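Local structure of extracellular ligand-binding receptor (Desulfohalobium retbaense DSM 5692, 5ERE) at residues 74-79 with 135-140; 90-95 with 256-261; 110-115 with 139-144. The protein binds 2-oxo-4-methylpentanoic acid in a periplasmic-binding-protein module and cytosine in a Cache-like sensor region, and probably serves as an extracellular receptor for signalling. One frame throughout, in Å; residues are numbered along the deposited sequence.

Contact 1 (74-79 with 135-140); sequences ASSAIH and DNNLGS. With COI (2-oxo-4-methylpentanoic acid), chain B.
Two first torsions bring Ser-76 and Asn-137 side by side: in Ser-76, OG is anti to its own carbonyl carbon (chi1 -79°), while in Asn-137 CG sits between backbone N and carbonyl carbon (chi1 68°). Both CB atoms already point across the gap, and the second torsion of Asn-137 presents ND2 rather than OD1. ND2 lies 3.4 Å from Ser-76 OG and 3.8 Å from Ser-76 CB, so the amide nitrogen is what meets the serine. This is the whole direct contact; the two segments bury just 56 Å² between them, and their nearest CA atoms, those of Ser-76 and Asn-137, are 8.8 Å apart.

The firmer polar links of the pair run through neighbours. Ser-72 O is hydrogen-bonded by both Ser-76 OG and Asn-137 ND2, while Ser-76 OG also takes a bond from Lys-98 N. One carbonyl near the start of helix 72-84 thereby draws both side chains to the same place. On the other side, Asn-136 N-caps helix 137-149: its OD1 receives weak bonds from Leu-138 N at 3.1 Å and Gly-139 N at 3.3 Å. In the first turn after the cap, Leu-138 lies over the carboxylate of the ligand, with CD1 3.6 Å from COI O2 and CD2 above its plane, 3.7 Å from COI C1.

Helix 72-84 flanks the parallel sheet of one lobe, and helix 137-149 follows strand 129-134 of the other. A sparse, polar meeting of helix starts beside a bound ligand is consistent with the closed cleft of a two-lobed, Venus-flytrap binding protein of the leucine-binding family.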
loop_
_atom_site.group_PDB
_atom_site.type_symbol
_atom_site.label_atom_id
_atom_site.label_comp_id
_atom_site.label_asym_id
_atom_site.label_seq_id
_atom_site.Cartn_x
_atom_site.Cartn_y
_atom_site.Cartn_z
ATOM N N ALA A 74 -24.979 2.084 2.157
ATOM C CA ALA A 74 -25.934 0.991 2.256
ATOM C C ALA A 74 -25.330 -0.138 3.112
ATOM O O ALA A 74 -25.992 -0.713 3.983
ATOM C CB ALA A 74 -26.320 0.477 0.904
ATOM N N SER A 75 -24.058 -0.432 2.887
ATOM C CA SER A 75 -23.461 -1.600 3.495
ATOM C C SER A 75 -23.258 -1.377 5.000
ATOM O O SER A 75 -23.445 -2.293 5.787
ATOM C CB SER A 75 -22.129 -1.963 2.814
ATOM O OG SER A 75 -22.325 -2.526 1.506
ATOM N N SER A 76 -22.874 -0.167 5.400
ATOM C CA SER A 76 -22.651 0.104 6.811
ATOM C C SER A 76 -23.973 0.011 7.596
ATOM O O SER A 76 -23.992 -0.494 8.708
ATOM C CB SER A 76 -21.983 1.471 6.986
ATOM O OG SER A 76 -20.594 1.373 6.707
ATOM N N ALA A 77 -25.073 0.435 6.983
ATOM C CA ALA A 77 -26.394 0.395 7.618
ATOM C C ALA A 77 -26.976 -1.020 7.647
ATOM O O ALA A 77 -27.671 -1.393 8.590
ATOM C CB ALA A 77 -27.346 1.323 6.902
ATOM N N ILE A 78 -26.729 -1.804 6.603
ATOM C CA ILE A 78 -27.311 -3.145 6.542
ATOM C C ILE A 78 -26.533 -4.118 7.450
ATOM O O ILE A 78 -27.122 -5.028 8.032
ATOM C CB ILE A 78 -27.374 -3.645 5.076
ATOM C CG1 ILE A 78 -28.494 -2.871 4.363
ATOM C CG2 ILE A 78 -27.614 -5.148 5.012
ATOM C CD1 ILE A 78 -28.535 -2.951 2.831
ATOM N N HIS A 79 -25.227 -3.898 7.586
ATOM C CA HIS A 79 -24.337 -4.779 8.350
ATOM C C HIS A 79 -24.902 -5.238 9.731
ATOM O O HIS A 79 -25.012 -6.444 9.988
ATOM C CB HIS A 79 -22.983 -4.079 8.507
ATOM C CG HIS A 79 -22.107 -4.649 9.580
ATOM N ND1 HIS A 79 -21.409 -5.823 9.427
ATOM C CD2 HIS A 79 -21.782 -4.179 10.810
ATOM C CE1 HIS A 79 -20.704 -6.064 10.514
ATOM N NE2 HIS A 79 -20.917 -5.084 11.372
ATOM N N ASP A 135 -20.896 13.757 -0.349
ATOM C CA ASP A 135 -21.402 13.835 1.021
ATOM C C ASP A 135 -22.069 12.536 1.504
ATOM O O ASP A 135 -23.294 12.441 1.615
ATOM C CB ASP A 135 -22.385 15.014 1.154
ATOM C CG ASP A 135 -22.820 15.253 2.603
ATOM O OD1 ASP A 135 -21.976 15.138 3.523
ATOM O OD2 ASP A 135 -24.013 15.551 2.826
ATOM N N ASN A 136 -21.242 11.544 1.815
ATOM C CA ASN A 136 -21.707 10.329 2.447
ATOM C C ASN A 136 -20.526 9.722 3.174
ATOM O O ASN A 136 -19.447 10.308 3.157
ATOM C CB ASN A 136 -22.298 9.363 1.411
ATOM C CG ASN A 136 -21.389 9.153 0.218
ATOM O OD1 ASN A 136 -20.197 8.890 0.364
ATOM N ND2 ASN A 136 -21.951 9.276 -0.971
ATOM N N ASN A 137 -20.693 8.548 3.788
ATOM C CA ASN A 137 -19.621 8.033 4.628
ATOM C C ASN A 137 -18.349 7.644 3.822
ATOM O O ASN A 137 -17.268 7.548 4.393
ATOM C CB ASN A 137 -20.116 6.849 5.484
ATOM C CG ASN A 137 -20.444 5.587 4.647
ATOM O OD1 ASN A 137 -20.792 5.678 3.481
ATOM N ND2 ASN A 137 -20.370 4.422 5.270
ATOM N N LEU A 138 -18.440 7.469 2.505
ATOM C CA LEU A 138 -17.214 7.271 1.740
ATOM C C LEU A 138 -16.430 8.585 1.667
ATOM O O LEU A 138 -15.229 8.608 1.912
ATOM C CB LEU A 138 -17.497 6.745 0.317
ATOM C CG LEU A 138 -16.241 6.503 -0.548
ATOM C CD1 LEU A 138 -15.455 5.264 -0.114
ATOM C CD2 LEU A 138 -16.577 6.370 -2.029
ATOM N N GLY A 139 -17.101 9.664 1.284
ATOM C CA GLY A 139 -16.459 10.969 1.233
ATOM C C GLY A 139 -15.869 11.338 2.581
ATOM O O GLY A 139 -14.700 11.706 2.698
ATOM N N SER A 140 -16.671 11.203 3.621
ATOM C CA SER A 140 -16.249 11.692 4.931
ATOM C C SER A 140 -15.087 10.836 5.447
ATOM O O SER A 140 -14.174 11.327 6.104
ATOM C CB SER A 140 -17.428 11.687 5.904
ATOM O OG SER A 140 -17.740 10.369 6.300
HETATM C C1 COI B . -17.927 2.922 -2.149
HETATM O O1 COI B . -18.774 3.235 -1.272
HETATM O O2 COI B . -16.793 2.468 -1.853
HETATM C C2 COI B . -18.320 3.041 -3.582
HETATM O O3 COI B . -17.519 2.781 -4.460
HETATM C C3 COI B . -19.749 3.457 -3.837
HETATM C C4 COI B . -19.959 3.713 -5.287
HETATM C C5 COI B . -21.435 3.525 -5.567
HETATM C C6 COI B . -19.474 5.138 -5.514
#

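Contact 2 (90-95 with 256-261). With COI (2-oxo-4-methylpentanoic acid), chain B; EDO (1,2-ethanediol), chain G.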
loop_
_atom_site.group_PDB
_atom_site.type_symbol
_atom_site.label_atom_id
_atom_site.label_comp_id
_atom_site.label_asym_id
_atom_site.label_seq_id
_atom_site.Cartn_x
_atom_site.Cartn_y
_atom_site.Cartn_z
ATOM N N VAL A 90 -22.992 -9.699 2.090
ATOM C CA VAL A 90 -21.810 -9.380 1.315
ATOM C C VAL A 90 -21.855 -7.885 0.922
ATOM O O VAL A 90 -22.877 -7.392 0.488
ATOM C CB VAL A 90 -21.682 -10.224 0.036
ATOM C CG1 VAL A 90 -20.410 -9.865 -0.676
ATOM C CG2 VAL A 90 -21.687 -11.723 0.405
ATOM N N ALA A 91 -20.753 -7.184 1.120
ATOM C CA ALA A 91 -20.643 -5.772 0.700
ATOM C C ALA A 91 -19.739 -5.681 -0.513
ATOM O O ALA A 91 -18.592 -6.155 -0.492
ATOM C CB ALA A 91 -20.115 -4.941 1.807
ATOM N N ILE A 92 -20.267 -5.063 -1.561
ATOM C CA ILE A 92 -19.502 -4.771 -2.760
ATOM C C ILE A 92 -19.541 -3.233 -2.954
ATOM O O ILE A 92 -20.388 -2.545 -2.354
ATOM C CB ILE A 92 -20.072 -5.525 -3.960
ATOM C CG1 ILE A 92 -21.530 -5.141 -4.229
ATOM C CG2 ILE A 92 -19.988 -7.076 -3.689
ATOM C CD1 ILE A 92 -22.038 -5.585 -5.618
ATOM N N GLY A 93 -18.633 -2.702 -3.765
ATOM C CA GLY A 93 -18.531 -1.245 -3.928
ATOM C C GLY A 93 -18.616 -0.528 -2.582
ATOM O O GLY A 93 -19.391 0.429 -2.392
ATOM N N SER A 94 -17.831 -0.997 -1.624
ATOM C CA SER A 94 -17.982 -0.552 -0.238
ATOM C C SER A 94 -16.651 -0.300 0.470
ATOM O O SER A 94 -16.372 -0.950 1.479
ATOM C CB SER A 94 -18.765 -1.592 0.577
ATOM O OG SER A 94 -20.119 -1.724 0.175
ATOM N N ALA A 95 -15.827 0.637 -0.006
ATOM C CA ALA A 95 -14.547 0.894 0.700
ATOM C C ALA A 95 -14.659 1.452 2.154
ATOM O O ALA A 95 -13.721 1.314 2.936
ATOM C CB ALA A 95 -13.705 1.822 -0.092
ATOM N N GLY A 256 -18.436 -4.002 -12.024
ATOM C CA GLY A 256 -18.760 -5.208 -12.773
ATOM C C GLY A 256 -17.818 -6.362 -12.456
ATOM O O GLY A 256 -18.260 -7.481 -12.186
ATOM N N VAL A 257 -16.520 -6.093 -12.501
ATOM C CA VAL A 257 -15.499 -7.119 -12.273
ATOM C C VAL A 257 -15.673 -7.718 -10.879
ATOM O O VAL A 257 -15.666 -8.949 -10.693
ATOM C CB VAL A 257 -14.067 -6.530 -12.423
ATOM C CG1 VAL A 257 -12.980 -7.525 -11.932
ATOM C CG2 VAL A 257 -13.816 -6.095 -13.843
ATOM N N GLU A 258 -15.833 -6.843 -9.902
ATOM C CA GLU A 258 -16.062 -7.248 -8.535
ATOM C C GLU A 258 -17.333 -8.076 -8.364
ATOM O O GLU A 258 -17.368 -9.037 -7.591
ATOM C CB GLU A 258 -16.163 -6.005 -7.613
ATOM C CG GLU A 258 -16.387 -6.355 -6.149
ATOM C CD GLU A 258 -16.624 -5.106 -5.258
ATOM O OE1 GLU A 258 -17.479 -4.252 -5.631
ATOM O OE2 GLU A 258 -15.962 -5.011 -4.195
ATOM N N ALA A 259 -18.397 -7.631 -9.009
ATOM C CA ALA A 259 -19.675 -8.269 -8.865
ATOM C C ALA A 259 -19.629 -9.656 -9.551
ATOM O O ALA A 259 -20.206 -10.604 -9.035
ATOM C CB ALA A 259 -20.764 -7.424 -9.437
ATOM N N TYR A 260 -18.895 -9.775 -10.654
ATOM C CA TYR A 260 -18.705 -11.052 -11.303
ATOM C C TYR A 260 -17.983 -12.046 -10.371
ATOM O O TYR A 260 -18.379 -13.217 -10.287
ATOM C CB TYR A 260 -17.909 -10.898 -12.629
ATOM C CG TYR A 260 -17.617 -12.207 -13.304
ATOM C CD1 TYR A 260 -18.546 -12.781 -14.162
ATOM C CD2 TYR A 260 -16.413 -12.885 -13.080
ATOM C CE1 TYR A 260 -18.292 -14.021 -14.792
ATOM C CE2 TYR A 260 -16.152 -14.119 -13.703
ATOM C CZ TYR A 260 -17.091 -14.670 -14.555
ATOM O OH TYR A 260 -16.834 -15.871 -15.188
ATOM N N ASP A 261 -16.918 -11.620 -9.690
ATOM C CA ASP A 261 -16.235 -12.541 -8.768
ATOM C C ASP A 261 -17.085 -12.913 -7.554
ATOM O O ASP A 261 -16.987 -14.048 -7.035
ATOM C CB ASP A 261 -14.905 -11.990 -8.274
ATOM C CG ASP A 261 -13.796 -12.111 -9.297
ATOM O OD1 ASP A 261 -14.059 -12.604 -10.417
ATOM O OD2 ASP A 261 -12.655 -11.700 -8.973
HETATM C C1 COI B . -17.927 2.922 -2.149
HETATM O O1 COI B . -18.774 3.235 -1.272
HETATM O O2 COI B . -16.793 2.468 -1.853
HETATM C C2 COI B . -18.320 3.041 -3.582
HETATM O O3 COI B . -17.519 2.781 -4.460
HETATM C C3 COI B . -19.749 3.457 -3.837
HETATM C C4 COI B . -19.959 3.713 -5.287
HETATM C C5 COI B . -21.435 3.525 -5.567
HETATM C C6 COI B . -19.474 5.138 -5.514
HETATM C C1 EDO G . -11.428 0.869 6.291
HETATM O O1 EDO G . -10.647 1.959 5.782
HETATM C C2 EDO G . -12.881 1.283 6.182
HETATM O O2 EDO G . -13.663 0.201 5.667
#
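Ile-92, the final residue of strand 88-92, is where the segment first meets helix 254-271. Its CB lies 3.3 Å from Glu-258 OE1, and its first torsion (chi1 60°) sets CG1 between N and C, from where CD1 reaches Ala-259 CB at 4.4 Å. Gln-21 of helix 15-32 also touches this isoleucine.

At Gly-93 the chain leaves the strand with positive phi, and its N-H is given to Glu-258 OE1 at 2.7 Å. The bond is fairly straight (156°) and reaches the oxygen on its syn side, 21° out of the carboxylate plane. The glutamate extends fully from the helix to meet it, and its other oxygen, OE2, is hydrogen-bonded to Thr-109 OG1; both oxygens are therefore held, which fixes the rotation of the carboxylate. On the pocket side, Gly-93 O stands 2.9 Å from COI C1.

Ser-94 folds back on the strand end: OG donates to Ile-92 O at 2.7 Å from above the carbonyl plane. Its backbone N is bonded to Thr-109 OG1, so that one threonine braces both the turn and the glutamate. Finally, Ala-95 N donates to COI O2 at 2.8 Å.

This is the ligand site of an alpha/beta periplasmic-binding-protein lobe: a loop at the carboxy-terminal end of a parallel strand offers backbone N-H to the ligand carboxylate, with a buried helix glutamate in the second shell.

Contact 3 (110-115 with 139-144). With EDO (1,2-ethanediol), chain G.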
loop_
_atom_site.group_PDB
_atom_site.type_symbol
_atom_site.label_atom_id
_atom_site.label_comp_id
_atom_site.label_asym_id
_atom_site.label_seq_id
_atom_site.Cartn_x
_atom_site.Cartn_y
_atom_site.Cartn_z
ATOM N N VAL A 110 -11.558 -3.356 -1.264
ATOM C CA VAL A 110 -10.442 -2.898 -0.460
ATOM C C VAL A 110 -10.814 -1.584 0.233
ATOM O O VAL A 110 -11.401 -0.688 -0.371
ATOM C CB VAL A 110 -9.160 -2.726 -1.297
ATOM C CG1 VAL A 110 -8.082 -1.960 -0.525
ATOM C CG2 VAL A 110 -8.595 -4.093 -1.699
ATOM N N GLY A 111 -10.448 -1.494 1.506
ATOM C CA GLY A 111 -10.814 -0.358 2.330
ATOM C C GLY A 111 -10.142 0.989 2.064
ATOM O O GLY A 111 -9.059 1.068 1.490
ATOM N N VAL A 112 -10.782 2.058 2.529
ATOM C CA VAL A 112 -10.205 3.425 2.434
ATOM C C VAL A 112 -8.786 3.496 3.006
ATOM O O VAL A 112 -7.888 4.045 2.377
ATOM C CB VAL A 112 -11.095 4.474 3.168
ATOM C CG1 VAL A 112 -10.479 5.884 3.084
ATOM C CG2 VAL A 112 -12.454 4.495 2.551
ATOM N N GLN A 113 -8.560 2.858 4.144
ATOM C CA GLN A 113 -7.260 2.935 4.803
ATOM C C GLN A 113 -6.143 2.436 3.913
ATOM O O GLN A 113 -5.103 3.092 3.769
ATOM C CB GLN A 113 -7.227 2.125 6.101
ATOM C CG GLN A 113 -5.927 2.392 6.878
ATOM C CD GLN A 113 -5.873 1.726 8.235
ATOM O OE1 GLN A 113 -6.889 1.579 8.909
ATOM N NE2 GLN A 113 -4.677 1.324 8.647
ATOM N N GLN A 114 -6.371 1.279 3.293
ATOM C CA GLN A 114 -5.342 0.693 2.457
ATOM C C GLN A 114 -5.117 1.568 1.241
ATOM O O GLN A 114 -3.989 1.840 0.906
ATOM C CB GLN A 114 -5.713 -0.739 2.009
ATOM N N GLU A 115 -6.198 1.982 0.586
ATOM C CA GLU A 115 -6.095 2.733 -0.651
ATOM C C GLU A 115 -5.472 4.111 -0.364
ATOM O O GLU A 115 -4.664 4.619 -1.153
ATOM C CB GLU A 115 -7.473 2.897 -1.334
ATOM C CG GLU A 115 -7.365 3.620 -2.685
ATOM C CD GLU A 115 -8.676 3.752 -3.438
ATOM O OE1 GLU A 115 -9.738 3.435 -2.871
ATOM O OE2 GLU A 115 -8.645 4.178 -4.618
ATOM N N GLY A 139 -17.101 9.664 1.284
ATOM C CA GLY A 139 -16.459 10.969 1.233
ATOM C C GLY A 139 -15.869 11.338 2.581
ATOM O O GLY A 139 -14.700 11.706 2.698
ATOM N N SER A 140 -16.671 11.203 3.621
ATOM C CA SER A 140 -16.249 11.692 4.931
ATOM C C SER A 140 -15.087 10.836 5.447
ATOM O O SER A 140 -14.174 11.327 6.104
ATOM C CB SER A 140 -17.428 11.687 5.904
ATOM O OG SER A 140 -17.740 10.369 6.300
ATOM N N SER A 141 -15.088 9.553 5.115
ATOM C CA SER A 141 -13.993 8.699 5.551
ATOM C C SER A 141 -12.674 9.093 4.883
ATOM O O SER A 141 -11.634 9.145 5.536
ATOM C CB SER A 141 -14.332 7.226 5.271
ATOM O OG SER A 141 -13.348 6.400 5.832
ATOM N N TRP A 142 -12.721 9.366 3.582
ATOM C CA TRP A 142 -11.557 9.839 2.850
ATOM C C TRP A 142 -11.065 11.192 3.358
ATOM O O TRP A 142 -9.864 11.435 3.383
ATOM C CB TRP A 142 -11.871 9.957 1.359
ATOM C CG TRP A 142 -11.553 8.713 0.585
ATOM C CD1 TRP A 142 -12.435 7.760 0.149
ATOM C CD2 TRP A 142 -10.261 8.288 0.158
ATOM N NE1 TRP A 142 -11.763 6.769 -0.536
ATOM C CE2 TRP A 142 -10.426 7.074 -0.547
ATOM C CE3 TRP A 142 -8.973 8.826 0.291
ATOM C CZ2 TRP A 142 -9.355 6.381 -1.095
ATOM C CZ3 TRP A 142 -7.918 8.149 -0.265
ATOM C CH2 TRP A 142 -8.111 6.930 -0.943
ATOM N N ILE A 143 -11.990 12.078 3.723
ATOM C CA ILE A 143 -11.610 13.395 4.252
ATOM C C ILE A 143 -10.857 13.202 5.561
ATOM O O ILE A 143 -9.754 13.719 5.724
ATOM C CB ILE A 143 -12.839 14.333 4.469
ATOM C CG1 ILE A 143 -13.197 15.017 3.156
ATOM C CG2 ILE A 143 -12.542 15.455 5.497
ATOM C CD1 ILE A 143 -14.579 15.601 3.104
ATOM N N ARG A 144 -11.439 12.425 6.466
ATOM C CA ARG A 144 -10.870 12.236 7.787
ATOM C C ARG A 144 -9.506 11.565 7.686
ATOM O O ARG A 144 -8.640 11.801 8.518
ATOM C CB ARG A 144 -11.818 11.416 8.667
HETATM C C1 EDO G . -11.428 0.869 6.291
HETATM O O1 EDO G . -10.647 1.959 5.782
HETATM C C2 EDO G . -12.881 1.283 6.182
HETATM O O2 EDO G . -13.663 0.201 5.667
#
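Trp-142 and Val-112 carry most of the 239 Å² buried here, burying 91 and 82 Å² respectively, with Glu-115 next at 38 Å². Val-112 and Trp-142 have the nearest CA atoms across the contact, 6.6 Å apart. Val-112 CG1, placed anti to its backbone nitrogen (chi1 179°), stands over the indole face. It is 3.7 Å from the centroid of the five-membered ring and only 6° off the ring normal, which makes this a well-centred CH-pi contact. The other methyl, CG2, lies between Ser-141 OG and Trp-142 NE1, 3.9 Å from each, so the valine bridges two successive residues of helix 137-149.

Glu-115, one turn on from Val-112, treats the same ring differently. Its extended chain comes to the indole border, with CG near the ring plane and OE1 3.5 Å from Trp-142 CZ2. The carboxylate is turned 79° to the ring, almost perpendicular. OE2 points to partners in the neighbouring loop and strand, Thr-230 OG1 and Arg-210 N, which hold the acid in place. Further along helix 112-123, Gln-116 and Leu-119 also touch the indole. At the start of that helix, Gln-113 N donates to EDO O1 at 2.8 Å.

Replacing Trp-142 with an alanine would probably leave Val-112 CG1 without its aromatic face and open a gap beside the Glu-115 chain.

The chemistry is thus divided round one ring: an aliphatic methyl uses the electron-rich face, while a carboxylate oxygen lies at the hydrogen-bearing edge, where the slight positive charge of the C-H groups probably suits it. Contact between the two helices consequently rests on dispersion and weak electrostatics, while the hydrogen bonds of Glu-115 OE2 go to other parts of the lobe.

From the N terminus, contact 1 opens first, at helix 72-84, and closes at the start of helix 137-149, joining the two lobes across the cleft. Contact 2 opens within that span, at the end of strand 88-92, but closes only at helix 254-271, so the two cross; it ties sheet to helix inside the first lobe. Contact 3 runs from the start of helix 112-123 on to helix 137-149, wholly between the segments of contact 2, and unites two helices of the second lobe. It shares Gly-139 and Ser-140 with contact 1, whose centre is about 11 Å away. Ser-75 with Ser-94, and Ala-95 O with Val-112 N, join the three.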